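Local coordinates for protein immunomodulatory active chitinase (Trichuris suis, PDB 6G9C) that probably binds and hydrolyses chitin as a family 18 glycoside hydrolase and has immunomodulatory properties in inflammatory lung disease, at residues Asn41-Glu55 with Glu82-Gln96. Residues are numbered along the deposited sequence; the frame is centred on the assembly and turned at random.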
loop_
_atom_site.group_PDB
_atom_site.type_symbol
_atom_site.label_atom_id
_atom_site.label_comp_id
_atom_site.label_asym_id
_atom_site.label_seq_id
_atom_site.Cartn_x
_atom_site.Cartn_y
_atom_site.Cartn_z
ATOM N N ASN A 41 -4.086 16.424 -10.859
ATOM C CA ASN A 41 -5.047 16.581 -9.771
ATOM C C ASN A 41 -6.101 17.668 -10.043
ATOM O O ASN A 41 -6.886 17.993 -9.137
ATOM C CB ASN A 41 -4.316 16.829 -8.428
ATOM C CG ASN A 41 -3.439 18.065 -8.433
ATOM O OD1 ASN A 41 -3.421 18.822 -9.396
ATOM N ND2 ASN A 41 -2.703 18.283 -7.331
ATOM N N TRP A 42 -6.179 18.206 -11.267
ATOM C CA TRP A 42 -7.296 19.062 -11.645
ATOM C C TRP A 42 -8.267 18.390 -12.617
ATOM O O TRP A 42 -9.312 18.976 -12.931
ATOM C CB TRP A 42 -6.793 20.384 -12.249
ATOM C CG TRP A 42 -5.956 20.228 -13.487
ATOM C CD1 TRP A 42 -6.390 20.298 -14.788
ATOM C CD2 TRP A 42 -4.533 20.018 -13.549
ATOM N NE1 TRP A 42 -5.323 20.122 -15.650
ATOM C CE2 TRP A 42 -4.178 19.940 -14.914
ATOM C CE3 TRP A 42 -3.530 19.871 -12.580
ATOM C CZ2 TRP A 42 -2.853 19.726 -15.335
ATOM C CZ3 TRP A 42 -2.213 19.663 -12.997
ATOM C CH2 TRP A 42 -1.889 19.595 -14.359
ATOM N N ALA A 43 -7.962 17.176 -13.094
ATOM C CA ALA A 43 -8.889 16.469 -13.981
ATOM C C ALA A 43 -10.169 16.055 -13.265
ATOM O O ALA A 43 -11.183 15.782 -13.931
ATOM C CB ALA A 43 -8.193 15.251 -14.594
ATOM N N GLN A 44 -10.152 16.034 -11.928
ATOM C CA GLN A 44 -11.344 15.793 -11.133
ATOM C C GLN A 44 -12.396 16.867 -11.316
ATOM O O GLN A 44 -13.531 16.673 -10.874
ATOM C CB GLN A 44 -10.994 15.729 -9.645
ATOM C CG GLN A 44 -10.288 17.004 -9.157
ATOM C CD GLN A 44 -10.181 17.102 -7.649
ATOM O OE1 GLN A 44 -11.139 16.836 -6.923
ATOM N NE2 GLN A 44 -9.015 17.516 -7.168
ATOM N N TYR A 45 -12.050 18.005 -11.915
ATOM C CA TYR A 45 -13.018 19.080 -12.069
ATOM C C TYR A 45 -13.698 19.083 -13.431
ATOM O O TYR A 45 -14.609 19.888 -13.647
ATOM C CB TYR A 45 -12.340 20.435 -11.813
ATOM C CG TYR A 45 -11.741 20.535 -10.419
ATOM C CD1 TYR A 45 -12.536 20.389 -9.291
ATOM C CD2 TYR A 45 -10.378 20.756 -10.237
ATOM C CE1 TYR A 45 -11.998 20.466 -8.009
ATOM C CE2 TYR A 45 -9.825 20.842 -8.952
ATOM C CZ TYR A 45 -10.645 20.699 -7.852
ATOM O OH TYR A 45 -10.115 20.781 -6.591
ATOM N N ARG A 46 -13.294 18.206 -14.345
ATOM C CA ARG A 46 -13.959 18.146 -15.638
ATOM C C ARG A 46 -15.358 17.549 -15.499
ATOM O O ARG A 46 -15.594 16.699 -14.636
ATOM C CB ARG A 46 -13.148 17.316 -16.618
ATOM C CG ARG A 46 -11.706 17.697 -16.613
ATOM C CD ARG A 46 -11.128 17.720 -17.994
ATOM N NE ARG A 46 -9.858 18.430 -17.953
ATOM C CZ ARG A 46 -8.667 17.848 -18.009
ATOM N NH1 ARG A 46 -8.561 16.536 -18.140
ATOM N NH2 ARG A 46 -7.576 18.597 -17.952
ATOM N N PRO A 47 -16.297 17.981 -16.336
ATOM C CA PRO A 47 -17.685 17.523 -16.206
ATOM C C PRO A 47 -17.908 16.151 -16.827
ATOM O O PRO A 47 -17.127 15.681 -17.657
ATOM C CB PRO A 47 -18.473 18.594 -16.966
ATOM C CG PRO A 47 -17.511 19.019 -18.043
ATOM C CD PRO A 47 -16.138 18.962 -17.425
ATOM N N GLY A 48 -19.006 15.520 -16.396
ATOM C CA GLY A 48 -19.536 14.332 -17.061
ATOM C C GLY A 48 -18.501 13.237 -17.227
ATOM O O GLY A 48 -17.767 12.898 -16.293
ATOM N N ASN A 49 -18.416 12.690 -18.443
ATOM C CA ASN A 49 -17.525 11.572 -18.732
ATOM C C ASN A 49 -16.078 12.003 -18.922
ATOM O O ASN A 49 -15.219 11.145 -19.165
ATOM C CB ASN A 49 -18.018 10.803 -19.969
ATOM C CG ASN A 49 -19.321 10.060 -19.714
ATOM O OD1 ASN A 49 -19.664 9.753 -18.570
ATOM N ND2 ASN A 49 -20.061 9.767 -20.787
ATOM N N GLY A 50 -15.788 13.304 -18.813
ATOM C CA GLY A 50 -14.414 13.768 -18.740
ATOM C C GLY A 50 -13.828 13.767 -17.347
ATOM O O GLY A 50 -12.606 13.893 -17.200
ATOM N N LYS A 51 -14.662 13.652 -16.313
ATOM C CA LYS A 51 -14.119 13.638 -14.958
ATOM C C LYS A 51 -13.255 12.401 -14.740
ATOM O O LYS A 51 -13.710 11.273 -14.953
ATOM C CB LYS A 51 -15.240 13.680 -13.929
ATOM C CG LYS A 51 -14.734 13.704 -12.486
ATOM C CD LYS A 51 -15.833 13.281 -11.524
ATOM C CE LYS A 51 -15.357 13.299 -10.078
ATOM N NZ LYS A 51 -15.309 14.683 -9.542
ATOM N N TYR A 52 -12.008 12.613 -14.305
ATOM C CA TYR A 52 -11.052 11.526 -14.119
ATOM C C TYR A 52 -10.797 11.331 -12.632
ATOM O O TYR A 52 -10.359 12.260 -11.941
ATOM C CB TYR A 52 -9.738 11.794 -14.858
ATOM C CG TYR A 52 -8.821 10.582 -14.902
ATOM C CD1 TYR A 52 -7.970 10.277 -13.826
ATOM C CD2 TYR A 52 -8.813 9.739 -16.008
ATOM C CE1 TYR A 52 -7.144 9.155 -13.870
ATOM C CE2 TYR A 52 -8.000 8.624 -16.059
ATOM C CZ TYR A 52 -7.168 8.336 -14.995
ATOM O OH TYR A 52 -6.364 7.225 -15.078
ATOM N N ASN A 53 -11.058 10.111 -12.151
ATOM C CA ASN A 53 -10.812 9.655 -10.792
ATOM C C ASN A 53 -9.674 8.644 -10.766
ATOM O O ASN A 53 -9.446 7.938 -11.755
ATOM C CB ASN A 53 -12.062 9.000 -10.191
ATOM C CG ASN A 53 -13.260 9.918 -10.203
ATOM O OD1 ASN A 53 -13.133 11.118 -9.947
ATOM N ND2 ASN A 53 -14.432 9.363 -10.508
ATOM N N PRO A 54 -8.949 8.544 -9.647
ATOM C CA PRO A 54 -7.863 7.551 -9.555
ATOM C C PRO A 54 -8.303 6.129 -9.867
ATOM O O PRO A 54 -7.530 5.369 -10.466
ATOM C CB PRO A 54 -7.401 7.681 -8.095
ATOM C CG PRO A 54 -7.718 9.097 -7.733
ATOM C CD PRO A 54 -9.037 9.377 -8.435
ATOM N N GLU A 55 -9.537 5.752 -9.514
ATOM C CA GLU A 55 -9.994 4.401 -9.799
ATOM C C GLU A 55 -10.231 4.170 -11.283
ATOM O O GLU A 55 -10.501 3.031 -11.680
ATOM C CB GLU A 55 -11.268 4.096 -9.007
ATOM C CG GLU A 55 -12.408 5.075 -9.241
ATOM C CD GLU A 55 -12.385 6.254 -8.276
ATOM O OE1 GLU A 55 -11.318 6.519 -7.671
ATOM O OE2 GLU A 55 -13.444 6.908 -8.123
ATOM N N GLU A 82 -4.011 20.625 -4.203
ATOM C CA GLU A 82 -5.465 20.586 -4.177
ATOM C C GLU A 82 -5.951 20.192 -2.790
ATOM O O GLU A 82 -5.312 19.405 -2.085
ATOM C CB GLU A 82 -6.013 19.608 -5.221
ATOM C CG GLU A 82 -5.876 20.084 -6.669
ATOM C CD GLU A 82 -6.653 21.366 -6.946
ATOM O OE1 GLU A 82 -7.637 21.646 -6.236
ATOM O OE2 GLU A 82 -6.279 22.099 -7.878
ATOM N N TRP A 83 -7.106 20.748 -2.419
ATOM C CA TRP A 83 -7.662 20.590 -1.083
ATOM C C TRP A 83 -7.828 19.133 -0.673
ATOM O O TRP A 83 -7.898 18.846 0.527
ATOM C CB TRP A 83 -9.020 21.289 -1.015
ATOM C CG TRP A 83 -10.063 20.579 -1.820
ATOM C CD1 TRP A 83 -10.268 20.671 -3.172
ATOM C CD2 TRP A 83 -11.037 19.648 -1.329
ATOM N NE1 TRP A 83 -11.313 19.859 -3.548
ATOM C CE2 TRP A 83 -11.804 19.223 -2.436
ATOM C CE3 TRP A 83 -11.337 19.135 -0.062
ATOM C CZ2 TRP A 83 -12.850 18.308 -2.312
ATOM C CZ3 TRP A 83 -12.376 18.229 0.059
ATOM C CH2 TRP A 83 -13.120 17.826 -1.058
ATOM N N ASN A 84 -7.911 18.206 -1.632
ATOM C CA ASN A 84 -8.170 16.804 -1.323
ATOM C C ASN A 84 -7.047 15.885 -1.791
ATOM O O ASN A 84 -7.277 14.685 -1.962
ATOM C CB ASN A 84 -9.516 16.359 -1.914
ATOM C CG ASN A 84 -9.600 16.554 -3.426
ATOM O OD1 ASN A 84 -8.806 17.282 -4.017
ATOM N ND2 ASN A 84 -10.584 15.910 -4.052
ATOM N N ASP A 85 -5.839 16.415 -2.005
ATOM C CA ASP A 85 -4.716 15.570 -2.409
ATOM C C ASP A 85 -4.392 14.543 -1.327
ATOM O O ASP A 85 -4.502 13.328 -1.544
ATOM C CB ASP A 85 -3.480 16.426 -2.704
ATOM C CG ASP A 85 -3.502 17.063 -4.087
ATOM O OD1 ASP A 85 -4.058 16.461 -5.030
ATOM O OD2 ASP A 85 -2.948 18.176 -4.227
ATOM N N ILE A 86 -3.981 15.025 -0.148
ATOM C CA ILE A 86 -3.527 14.142 0.925
ATOM C C ILE A 86 -4.658 13.252 1.409
ATOM O O ILE A 86 -4.467 12.051 1.630
ATOM C CB ILE A 86 -2.937 14.971 2.080
ATOM C CG1 ILE A 86 -1.562 15.514 1.701
ATOM C CG2 ILE A 86 -2.855 14.142 3.352
ATOM C CD1 ILE A 86 -1.131 16.702 2.553
ATOM N N ASP A 87 -5.861 13.817 1.553
ATOM C CA ASP A 87 -6.979 13.083 2.133
ATOM C C ASP A 87 -7.614 12.087 1.167
ATOM O O ASP A 87 -8.117 11.050 1.611
ATOM C CB ASP A 87 -8.040 14.068 2.632
ATOM C CG ASP A 87 -7.607 14.800 3.890
ATOM O OD1 ASP A 87 -6.587 14.397 4.484
ATOM O OD2 ASP A 87 -8.279 15.780 4.282
ATOM N N VAL A 88 -7.627 12.367 -0.140
ATOM C CA VAL A 88 -8.445 11.566 -1.049
ATOM C C VAL A 88 -7.634 11.036 -2.226
ATOM O O VAL A 88 -7.578 9.824 -2.461
ATOM C CB VAL A 88 -9.655 12.379 -1.554
ATOM C CG1 VAL A 88 -10.482 11.556 -2.518
ATOM C CG2 VAL A 88 -10.527 12.834 -0.385
ATOM N N LEU A 89 -6.991 11.936 -2.970
ATOM C CA LEU A 89 -6.436 11.552 -4.262
ATOM C C LEU A 89 -5.127 10.777 -4.134
ATOM O O LEU A 89 -4.941 9.781 -4.844
ATOM C CB LEU A 89 -6.246 12.791 -5.142
ATOM C CG LEU A 89 -7.524 13.552 -5.501
ATOM C CD1 LEU A 89 -7.168 14.693 -6.453
ATOM C CD2 LEU A 89 -8.584 12.614 -6.129
ATOM N N TYR A 90 -4.195 11.227 -3.281
ATOM C CA TYR A 90 -2.980 10.442 -3.051
ATOM C C TYR A 90 -3.301 9.002 -2.671
ATOM O O TYR A 90 -2.781 8.082 -3.327
ATOM C CB TYR A 90 -2.088 11.038 -1.946
ATOM C CG TYR A 90 -1.404 12.367 -2.213
ATOM C CD1 TYR A 90 -1.410 12.967 -3.474
ATOM C CD2 TYR A 90 -0.741 13.023 -1.175
ATOM C CE1 TYR A 90 -0.768 14.195 -3.681
ATOM C CE2 TYR A 90 -0.115 14.229 -1.372
ATOM C CZ TYR A 90 -0.122 14.811 -2.621
ATOM O OH TYR A 90 0.520 16.028 -2.774
ATOM N N PRO A 91 -4.113 8.724 -1.644
ATOM C CA PRO A 91 -4.388 7.317 -1.324
ATOM C C PRO A 91 -5.182 6.623 -2.405
ATOM O O PRO A 91 -5.025 5.410 -2.580
ATOM C CB PRO A 91 -5.173 7.391 -0.009
ATOM C CG PRO A 91 -5.783 8.722 -0.016
ATOM C CD PRO A 91 -4.806 9.627 -0.705
ATOM N N GLY A 92 -6.032 7.360 -3.129
ATOM C CA GLY A 92 -6.741 6.765 -4.247
ATOM C C GLY A 92 -5.802 6.250 -5.320
ATOM O O GLY A 92 -6.012 5.166 -5.870
ATOM N N VAL A 93 -4.755 7.019 -5.635
ATOM C CA VAL A 93 -3.766 6.537 -6.594
ATOM C C VAL A 93 -2.978 5.372 -6.007
ATOM O O VAL A 93 -2.779 4.351 -6.677
ATOM C CB VAL A 93 -2.839 7.675 -7.061
ATOM C CG1 VAL A 93 -1.715 7.110 -7.943
ATOM C CG2 VAL A 93 -3.623 8.731 -7.838
ATOM N N MET A 94 -2.530 5.493 -4.745
ATOM C CA MET A 94 -1.782 4.405 -4.114
ATOM C C MET A 94 -2.583 3.104 -4.086
ATOM O O MET A 94 -1.996 2.017 -4.142
ATOM C CB MET A 94 -1.373 4.783 -2.684
ATOM C CG MET A 94 -0.491 6.000 -2.578
ATOM S SD MET A 94 0.875 5.986 -3.751
ATOM C CE MET A 94 1.592 7.591 -3.369
ATOM N N LYS A 95 -3.914 3.199 -3.976
ATOM C CA LYS A 95 -4.786 2.023 -3.978
ATOM C C LYS A 95 -4.564 1.144 -5.203
ATOM O O LYS A 95 -4.765 -0.076 -5.144
ATOM C CB LYS A 95 -6.256 2.455 -3.966
ATOM C CG LYS A 95 -6.876 2.810 -2.631
ATOM C CD LYS A 95 -8.395 2.945 -2.821
ATOM C CE LYS A 95 -9.122 3.363 -1.553
ATOM N NZ LYS A 95 -10.600 3.135 -1.675
ATOM N N GLN A 96 -4.209 1.751 -6.337
ATOM C CA GLN A 96 -4.037 0.999 -7.573
ATOM C C GLN A 96 -2.920 -0.028 -7.482
ATOM O O GLN A 96 -2.860 -0.936 -8.316
ATOM C CB GLN A 96 -3.766 1.967 -8.724
ATOM C CG GLN A 96 -4.903 2.936 -8.922
ATOM C CD GLN A 96 -6.209 2.224 -9.098
ATOM O OE1 GLN A 96 -7.164 2.456 -8.349
ATOM N NE2 GLN A 96 -6.263 1.328 -10.083
#
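Gln-44 and Asn-84 join their amides edge to edge through a reciprocal pair of hydrogen bonds where, in this family 18 TIM barrel, the loop after strand 34-40 meets the start of helix 85-94. Asn-84 ND2 reaches Gln-44 OE1 at 3.1 Å and Gln-44 NE2 reaches Asn-84 OD1 at 3.2 Å, the amide planes being nearly coplanar (22° apart). Gln-44 NE2 also donates to Asn-41 O (2.9 Å), which fixes the amide's rotation by using both its N-H groups. On the solvent-exposed side, Tyr-45 OH donates to Glu-82 OE1 at 2.6 Å, arriving from above the carboxylate plane; the bend of Glu-82 at chi2 (-62°) turns its carboxylate to the ring edge. Asn-41 ND2 gives weak bonds to both oxygens of Asp-85, with amide and carboxylate planes 13° apart. Further along the helix, Leu-89 sets CD1 against Gln-44 NE2 and CD2 against CG and CD of Pro-54, whose CB sits 3.5 Å from Gly-92 C and makes apolar contact with Val-93 CG2. In the second shell, Glu-82 N holds Asp-85 OD2 at 2.7 Å and Tyr-67 of strand 64-72 bonds OD1, tying the helix start to the barrel wall, while Lys-51 NZ donates to Gln-44 O, in the carbonyl plane on a lone pair, at 3.0 Å.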